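Local coordinates for protein 4-alpha-glucanotransferase (Streptococcus agalactiae, PDB 6M6T) that belongs to the amylomaltase (disproportionating enzyme) family, and is a TIM-barrel enzyme that holds bound glycans in two pockets, at residues M217-V221 with W279-I283; F82-D87 with K115-F120. All coordinates share one frame; numbering follows the deposited sequence.

Interaction 1 (M217-V221 with W279-I283)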
ATOM      1  N   MET A 217      -1.146  -5.133  -2.191  1.00 51.01           N
ATOM      2  CA  MET A 217      -0.481  -5.346  -3.480  1.00 52.02           C
ATOM      3  C   MET A 217      -1.115  -4.473  -4.555  1.00 51.22           C
ATOM      4  O   MET A 217      -2.249  -4.754  -4.992  1.00 52.22           O
ATOM      5  CB  MET A 217      -0.540  -6.813  -3.892  1.00 54.59           C
ATOM      6  CG  MET A 217       0.292  -7.155  -5.110  1.00 50.48           C
ATOM      7  SD  MET A 217       0.293  -8.946  -5.393  1.00 66.71           S
ATOM      8  CE  MET A 217      -0.873  -9.104  -6.742  1.00 50.30           C
ATOM      9  N   PRO A 218      -0.442  -3.416  -5.001  1.00 50.46           N
ATOM     10  CA  PRO A 218      -0.999  -2.597  -6.083  1.00 51.62           C
ATOM     11  C   PRO A 218      -1.148  -3.419  -7.349  1.00 51.08           C
ATOM     12  O   PRO A 218      -0.218  -4.124  -7.755  1.00 49.18           O
ATOM     13  CB  PRO A 218       0.038  -1.482  -6.253  1.00 52.00           C
ATOM     14  CG  PRO A 218       1.297  -2.020  -5.620  1.00 49.57           C
ATOM     15  CD  PRO A 218       0.855  -2.906  -4.519  1.00 46.28           C
ATOM     16  N   ILE A 219      -2.338  -3.326  -7.965  1.00 50.48           N
ATOM     17  CA  ILE A 219      -2.620  -4.052  -9.208  1.00 44.65           C
ATOM     18  C   ILE A 219      -1.602  -3.694 -10.280  1.00 48.58           C
ATOM     19  O   ILE A 219      -1.071  -4.574 -10.967  1.00 49.87           O
ATOM     20  CB  ILE A 219      -4.050  -3.774  -9.704  1.00 39.29           C
ATOM     21  CG1 ILE A 219      -4.243  -4.409 -11.085  1.00 45.95           C
ATOM     22  CG2 ILE A 219      -4.333  -2.273  -9.757  1.00 40.90           C
ATOM     23  CD1 ILE A 219      -5.681  -4.395 -11.634  1.00 44.36           C
ATOM     24  N   TYR A 220      -1.306  -2.408 -10.429  1.00 46.95           N
ATOM     25  CA  TYR A 220      -0.429  -1.915 -11.474  1.00 49.63           C
ATOM     26  C   TYR A 220       0.851  -1.342 -10.875  1.00 55.92           C
ATOM     27  O   TYR A 220       0.891  -0.884  -9.731  1.00 53.52           O
ATOM     28  CB  TYR A 220      -1.116  -0.827 -12.307  1.00 46.50           C
ATOM     29  CG  TYR A 220      -2.353  -1.240 -13.092  1.00 48.63           C
ATOM     30  CD1 TYR A 220      -2.318  -2.301 -14.000  1.00 47.78           C
ATOM     31  CD2 TYR A 220      -3.548  -0.529 -12.964  1.00 47.89           C
ATOM     32  CE1 TYR A 220      -3.449  -2.662 -14.747  1.00 43.36           C
ATOM     33  CE2 TYR A 220      -4.682  -0.883 -13.702  1.00 51.34           C
ATOM     34  CZ  TYR A 220      -4.627  -1.949 -14.591  1.00 50.27           C
ATOM     35  OH  TYR A 220      -5.764  -2.294 -15.297  1.00 44.42           O
ATOM     36  N   VAL A 221       1.894  -1.346 -11.693  1.00 60.48           N
ATOM     37  CA  VAL A 221       3.115  -0.625 -11.415  1.00 50.41           C
ATOM     38  C   VAL A 221       3.094   0.654 -12.245  1.00 53.22           C
ATOM     39  O   VAL A 221       2.203   0.872 -13.062  1.00 53.31           O
ATOM     40  CB  VAL A 221       4.346  -1.488 -11.719  1.00 46.45           C
ATOM     41  CG1 VAL A 221       4.297  -2.748 -10.896  1.00 49.05           C
ATOM     42  CG2 VAL A 221       4.344  -1.857 -13.173  1.00 40.88           C
ATOM     43  N   TRP A 279       2.699 -13.179 -12.391  1.00 48.62           N
ATOM     44  CA  TRP A 279       1.707 -12.997 -11.338  1.00 46.91           C
ATOM     45  C   TRP A 279       1.879 -14.024 -10.227  1.00 47.91           C
ATOM     46  O   TRP A 279       1.667 -13.713  -9.048  1.00 45.92           O
ATOM     47  CB  TRP A 279       0.311 -13.099 -11.934  1.00 49.39           C
ATOM     48  CG  TRP A 279      -0.179 -11.831 -12.530  1.00 52.25           C
ATOM     49  CD1 TRP A 279      -0.430 -11.591 -13.848  1.00 48.62           C
ATOM     50  CD2 TRP A 279      -0.496 -10.620 -11.829  1.00 48.17           C
ATOM     51  NE1 TRP A 279      -0.888 -10.303 -14.010  1.00 53.96           N
ATOM     52  CE2 TRP A 279      -0.934  -9.688 -12.786  1.00 49.80           C
ATOM     53  CE3 TRP A 279      -0.450 -10.237 -10.492  1.00 42.20           C
ATOM     54  CZ2 TRP A 279      -1.317  -8.398 -12.445  1.00 47.11           C
ATOM     55  CZ3 TRP A 279      -0.837  -8.960 -10.159  1.00 46.66           C
ATOM     56  CH2 TRP A 279      -1.263  -8.056 -11.128  1.00 44.53           C
ATOM     57  N   ILE A 280       2.230 -15.261 -10.584  1.00 49.60           N
ATOM     58  CA  ILE A 280       2.516 -16.255  -9.557  1.00 50.36           C
ATOM     59  C   ILE A 280       3.670 -15.782  -8.697  1.00 43.96           C
ATOM     60  O   ILE A 280       3.656 -15.937  -7.475  1.00 47.82           O
ATOM     61  CB  ILE A 280       2.809 -17.627 -10.190  1.00 51.21           C
ATOM     62  CG1 ILE A 280       1.610 -18.094 -11.020  1.00 48.48           C
ATOM     63  CG2 ILE A 280       3.197 -18.642  -9.118  1.00 45.56           C
ATOM     64  CD1 ILE A 280       0.425 -18.457 -10.199  1.00 46.51           C
ATOM     65  N   TYR A 281       4.659 -15.145  -9.316  1.00 47.10           N
ATOM     66  CA  TYR A 281       5.803 -14.633  -8.565  1.00 47.13           C
ATOM     67  C   TYR A 281       5.409 -13.457  -7.668  1.00 45.14           C
ATOM     68  O   TYR A 281       5.836 -13.374  -6.503  1.00 47.42           O
ATOM     69  CB  TYR A 281       6.903 -14.270  -9.564  1.00 48.83           C
ATOM     70  CG  TYR A 281       7.870 -13.197  -9.164  1.00 53.00           C
ATOM     71  CD1 TYR A 281       8.972 -13.484  -8.372  1.00 50.54           C
ATOM     72  CD2 TYR A 281       7.709 -11.901  -9.626  1.00 53.55           C
ATOM     73  CE1 TYR A 281       9.874 -12.494  -8.022  1.00 61.85           C
ATOM     74  CE2 TYR A 281       8.600 -10.911  -9.289  1.00 55.77           C
ATOM     75  CZ  TYR A 281       9.685 -11.206  -8.488  1.00 63.21           C
ATOM     76  OH  TYR A 281      10.572 -10.200  -8.158  1.00 68.05           O
ATOM     77  N   ARG A 282       4.574 -12.554  -8.178  1.00 38.40           N
ATOM     78  CA  ARG A 282       4.090 -11.448  -7.357  1.00 45.64           C
ATOM     79  C   ARG A 282       3.363 -11.963  -6.116  1.00 48.64           C
ATOM     80  O   ARG A 282       3.698 -11.587  -4.983  1.00 40.47           O
ATOM     81  CB  ARG A 282       3.171 -10.544  -8.179  1.00 43.62           C
ATOM     82  CG  ARG A 282       3.880  -9.589  -9.133  1.00 46.61           C
ATOM     83  CD  ARG A 282       3.022  -8.362  -9.429  1.00 43.72           C
ATOM     84  NE  ARG A 282       2.924  -7.474  -8.274  1.00 44.26           N
ATOM     85  CZ  ARG A 282       2.267  -6.321  -8.278  1.00 47.07           C
ATOM     86  NH1 ARG A 282       1.648  -5.920  -9.382  1.00 49.59           N
ATOM     87  NH2 ARG A 282       2.228  -5.572  -7.186  1.00 45.06           N
ATOM     88  N   ILE A 283       2.375 -12.847  -6.326  1.00 47.64           N
ATOM     89  CA  ILE A 283       1.565 -13.400  -5.239  1.00 45.01           C
ATOM     90  C   ILE A 283       2.428 -14.187  -4.265  1.00 43.31           C
ATOM     91  O   ILE A 283       2.211 -14.142  -3.049  1.00 44.63           O
ATOM     92  CB  ILE A 283       0.436 -14.282  -5.812  1.00 46.07           C
ATOM     93  CG1 ILE A 283      -0.561 -13.457  -6.635  1.00 46.17           C
ATOM     94  CG2 ILE A 283      -0.290 -14.982  -4.714  1.00 43.37           C
ATOM     95  CD1 ILE A 283      -1.505 -12.625  -5.804  1.00 42.44           C
TER
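Arg282 reaches from its helix to the loop that follows a barrel strand and grips the carbonyl of Pro218. The main bond runs from Arg282 NH2 to Pro218 O, 2.9 Å long and well short of straight, with an N-H...O angle of 134°. It lies in the carbonyl plane, although the oxygen sits somewhat out of the guanidinium plane. A second, weak bond comes from Arg282 NH1 to the same Pro218 O at 3.1 Å, so two nitrogens share one acceptor. Arginine suits the place because it can span the gap and still give two donors to a buried carbonyl. A bend in its chain at chi3 (71°) turns the planar end toward the loop.

Met217 lies obliquely over this group, its SD above one guanidinium face. The side chain is extended through chi1 and chi2 and turns at chi3 (102°), which brings its methyl to the edge of the Trp279 ring, in plane, with Met217 CE 3.4 Å from Trp279 CZ3. The same CE also meets Ile283 CD1, at 3.7 Å. An unbranched, flexible thioether can lie over the guanidinium and still place its methyl against Trp279 and Ile283.

Ile219, whose carbonyl accepts a hydrogen bond from Tyr266, touches a bound 1,5-anhydro-D-glucitol. Strand 292-295 lies against Met217 and Ile283 through Leu293, and helix 324-335 packs on Trp279 and Ile283.

Interaction 2 (F82-D87 with K115-F120)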
ATOM      1  N   PHE A  82      26.907   0.785  12.277  1.00 74.17           N
ATOM      2  CA  PHE A  82      26.985   1.233  10.889  1.00 66.20           C
ATOM      3  C   PHE A  82      27.024   2.747  10.769  1.00 63.89           C
ATOM      4  O   PHE A  82      27.879   3.293  10.074  1.00 65.32           O
ATOM      5  CB  PHE A  82      25.789   0.686  10.108  1.00 66.48           C
ATOM      6  CG  PHE A  82      25.830  -0.798   9.902  1.00 68.90           C
ATOM      7  CD1 PHE A  82      27.026  -1.496  10.040  1.00 60.71           C
ATOM      8  CD2 PHE A  82      24.672  -1.497   9.558  1.00 65.28           C
ATOM      9  CE1 PHE A  82      27.071  -2.860   9.839  1.00 63.67           C
ATOM     10  CE2 PHE A  82      24.705  -2.867   9.352  1.00 64.05           C
ATOM     11  CZ  PHE A  82      25.908  -3.551   9.495  1.00 70.94           C
ATOM     12  N   ILE A  83      26.097   3.436  11.426  1.00 66.97           N
ATOM     13  CA  ILE A  83      26.218   4.872  11.641  1.00 65.36           C
ATOM     14  C   ILE A  83      26.319   5.127  13.141  1.00 61.27           C
ATOM     15  O   ILE A  83      26.227   4.195  13.952  1.00 56.01           O
ATOM     16  CB  ILE A  83      25.033   5.646  11.022  1.00 65.29           C
ATOM     17  CG1 ILE A  83      23.721   4.866  11.153  1.00 54.59           C
ATOM     18  CG2 ILE A  83      25.298   5.958   9.568  1.00 61.03           C
ATOM     19  CD1 ILE A  83      22.481   5.700  10.863  1.00 54.77           C
ATOM     20  N   SER A  84      26.535   6.385  13.508  1.00 69.15           N
ATOM     21  CA  SER A  84      26.313   6.923  14.841  1.00 66.98           C
ATOM     22  C   SER A  84      25.176   7.940  14.747  1.00 71.62           C
ATOM     23  O   SER A  84      24.637   8.192  13.667  1.00 74.81           O
ATOM     24  CB  SER A  84      27.591   7.556  15.403  1.00 70.99           C
ATOM     25  OG  SER A  84      27.578   8.966  15.254  1.00 79.65           O
ATOM     26  N   LYS A  85      24.791   8.527  15.886  1.00 76.95           N
ATOM     27  CA  LYS A  85      23.670   9.464  15.887  1.00 79.46           C
ATOM     28  C   LYS A  85      24.087  10.928  15.831  1.00 80.25           C
ATOM     29  O   LYS A  85      23.209  11.789  15.700  1.00 84.65           O
ATOM     30  CB  LYS A  85      22.712   9.193  17.086  1.00 82.78           C
ATOM     31  CG  LYS A  85      23.184   9.402  18.494  1.00 88.41           C
ATOM     32  CD  LYS A  85      22.047   8.979  19.454  1.00 79.69           C
ATOM     33  CE  LYS A  85      21.472   7.630  19.057  1.00 72.99           C
ATOM     34  NZ  LYS A  85      20.516   7.130  20.073  1.00 72.60           N
ATOM     35  N   ASP A  86      25.389  11.229  15.936  1.00 83.03           N
ATOM     36  CA  ASP A  86      25.806  12.582  15.527  1.00 82.16           C
ATOM     37  C   ASP A  86      25.760  12.764  13.969  1.00 88.15           C
ATOM     38  O   ASP A  86      26.225  13.767  13.390  1.00 84.92           O
ATOM     39  CB  ASP A  86      27.201  12.898  16.085  1.00 90.58           C
ATOM     40  CG  ASP A  86      27.157  13.783  17.355  1.00 98.60           C
ATOM     41  OD1 ASP A  86      26.164  14.520  17.557  1.00 98.75           O
ATOM     42  OD2 ASP A  86      28.124  13.764  18.152  1.00 92.89           O
ATOM     43  N   ASP A  87      25.173  11.753  13.320  1.00 92.53           N
ATOM     44  CA  ASP A  87      24.910  11.739  11.890  1.00 83.02           C
ATOM     45  C   ASP A  87      23.478  12.129  11.543  1.00 81.66           C
ATOM     46  O   ASP A  87      23.230  12.597  10.424  1.00 81.97           O
ATOM     47  CB  ASP A  87      25.204  10.343  11.329  1.00 74.72           C
ATOM     48  CG  ASP A  87      26.680   9.959  11.444  1.00 83.25           C
ATOM     49  OD1 ASP A  87      27.516  10.857  11.715  1.00 85.80           O
ATOM     50  OD2 ASP A  87      27.004   8.762  11.274  1.00 79.80           O
ATOM     51  N   LYS A 115      26.427   6.801   4.196  1.00 48.83           N
ATOM     52  CA  LYS A 115      27.384   6.516   5.267  1.00 54.30           C
ATOM     53  C   LYS A 115      27.187   5.095   5.811  1.00 51.28           C
ATOM     54  O   LYS A 115      28.158   4.336   5.977  1.00 46.08           O
ATOM     55  CB  LYS A 115      27.254   7.592   6.366  1.00 47.08           C
ATOM     56  CG  LYS A 115      28.272   7.536   7.511  1.00 49.97           C
ATOM     57  CD  LYS A 115      29.648   8.163   7.191  1.00 57.03           C
ATOM     58  CE  LYS A 115      29.665   9.694   7.292  1.00 63.09           C
ATOM     59  NZ  LYS A 115      28.953  10.231   8.490  1.00 58.19           N
ATOM     60  N   ALA A 116      25.927   4.696   6.030  1.00 47.75           N
ATOM     61  CA  ALA A 116      25.655   3.357   6.552  1.00 49.35           C
ATOM     62  C   ALA A 116      26.037   2.260   5.559  1.00 51.38           C
ATOM     63  O   ALA A 116      26.538   1.204   5.959  1.00 50.63           O
ATOM     64  CB  ALA A 116      24.185   3.230   6.940  1.00 50.61           C
ATOM     65  N   VAL A 117      25.795   2.474   4.263  1.00 51.66           N
ATOM     66  CA  VAL A 117      26.135   1.457   3.268  1.00 49.44           C
ATOM     67  C   VAL A 117      27.652   1.334   3.107  1.00 49.00           C
ATOM     68  O   VAL A 117      28.192   0.221   2.984  1.00 47.15           O
ATOM     69  CB  VAL A 117      25.430   1.772   1.936  1.00 54.12           C
ATOM     70  CG1 VAL A 117      25.939   0.865   0.819  1.00 48.53           C
ATOM     71  CG2 VAL A 117      23.905   1.648   2.093  1.00 50.25           C
ATOM     72  N   LYS A 118      28.362   2.475   3.134  1.00 54.14           N
ATOM     73  CA  LYS A 118      29.828   2.489   3.128  1.00 51.34           C
ATOM     74  C   LYS A 118      30.398   1.743   4.325  1.00 54.99           C
ATOM     75  O   LYS A 118      31.379   1.001   4.187  1.00 55.66           O
ATOM     76  CB  LYS A 118      30.342   3.936   3.115  1.00 54.42           C
ATOM     77  CG  LYS A 118      31.856   4.115   3.315  1.00 56.60           C
ATOM     78  CD  LYS A 118      32.298   5.596   3.134  1.00 62.40           C
ATOM     79  CE  LYS A 118      33.041   5.853   1.796  1.00 64.72           C
ATOM     80  NZ  LYS A 118      32.155   5.920   0.573  1.00 50.08           N
ATOM     81  N   ASN A 119      29.795   1.926   5.513  1.00 56.44           N
ATOM     82  CA  ASN A 119      30.287   1.218   6.695  1.00 56.85           C
ATOM     83  C   ASN A 119      29.887  -0.249   6.691  1.00 58.25           C
ATOM     84  O   ASN A 119      30.642  -1.088   7.196  1.00 63.03           O
ATOM     85  CB  ASN A 119      29.790   1.879   7.977  1.00 56.68           C
ATOM     86  CG  ASN A 119      30.430   3.227   8.219  1.00 59.84           C
ATOM     87  OD1 ASN A 119      31.651   3.382   8.094  1.00 71.24           O
ATOM     88  ND2 ASN A 119      29.608   4.222   8.554  1.00 53.37           N
ATOM     89  N   PHE A 120      28.709  -0.585   6.143  1.00 58.55           N
ATOM     90  CA  PHE A 120      28.322  -1.990   6.051  1.00 56.52           C
ATOM     91  C   PHE A 120      29.259  -2.769   5.132  1.00 60.33           C
ATOM     92  O   PHE A 120      29.593  -3.924   5.425  1.00 55.39           O
ATOM     93  CB  PHE A 120      26.883  -2.142   5.560  1.00 50.38           C
ATOM     94  CG  PHE A 120      26.570  -3.547   5.088  1.00 57.16           C
ATOM     95  CD1 PHE A 120      26.257  -4.547   6.003  1.00 61.55           C
ATOM     96  CD2 PHE A 120      26.637  -3.884   3.738  1.00 56.79           C
ATOM     97  CE1 PHE A 120      25.994  -5.845   5.583  1.00 58.09           C
ATOM     98  CE2 PHE A 120      26.383  -5.178   3.320  1.00 59.78           C
ATOM     99  CZ  PHE A 120      26.056  -6.161   4.248  1.00 58.87           C
TER
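The loop 82-87 passes closest to the helix at Phe82, whose CA lies 5.0 Å from that of Ala116, a residue small enough to let the backbones approach. The side chains that answer, Lys115, Ala116, Asn119 and Phe120, recur at the three- and four-residue spacing of one helical face.

Phe82 offers a ring face to Phe120: Phe120 CB stands over its centre as a CH-pi contact, 4.3 Å from the centroid. The Phe120 ring continues beyond, its edge toward the same face in an offset edge-to-face pair, planes at 86° and Phe120 CD1 3.6 Å from Phe82 CZ. With CG anti to the backbone N (chi1 164°), Phe120 lies alongside Phe82, pointing the same way.

Helix 105-122 belongs to the long excursion between barrel strands 43-45 and 212-217, and its Val117 and Phe120 rest on helix 182-208. Phe82 and Ile83 also touch Leu77 of helix 74-78.

Asn119 ND2 donates to Phe82 O, although the modelled length is doubtfully short. Ile83 CG2 lies 3.9 Å from Ala116 CB. Lys115, curled at chi2, chi3 and chi4, carries its NZ to 3.6 Å from Asp87 OD1 in a long salt bridge. Asp87 OD2 accepts the backbone N-H of Ser84.

Overall arrangement
The two interactions come in series along the chain: 82-87 meets 115-120 and is complete before 217-221 meets 279-283. Their centres lie 34 Å apart and their nearest atoms about 20 Å, so they do not touch. Both belong to the same 4-alpha-glucanotransferase chain, but to different parts of the fold. Interaction 1 is buried, about 12 Å from the centre of the chain, where the end of strand 212-217 meets helix 277-289 beside a glycan pocket. Interaction 2, about 29 Å from the centre, joins a loop to a helix of the excursion between strands 43-45 and 212-217. One thus belongs to the barrel itself, the other to its peripheral helical part, and helix 182-208 leads from that part back to strand 212-217.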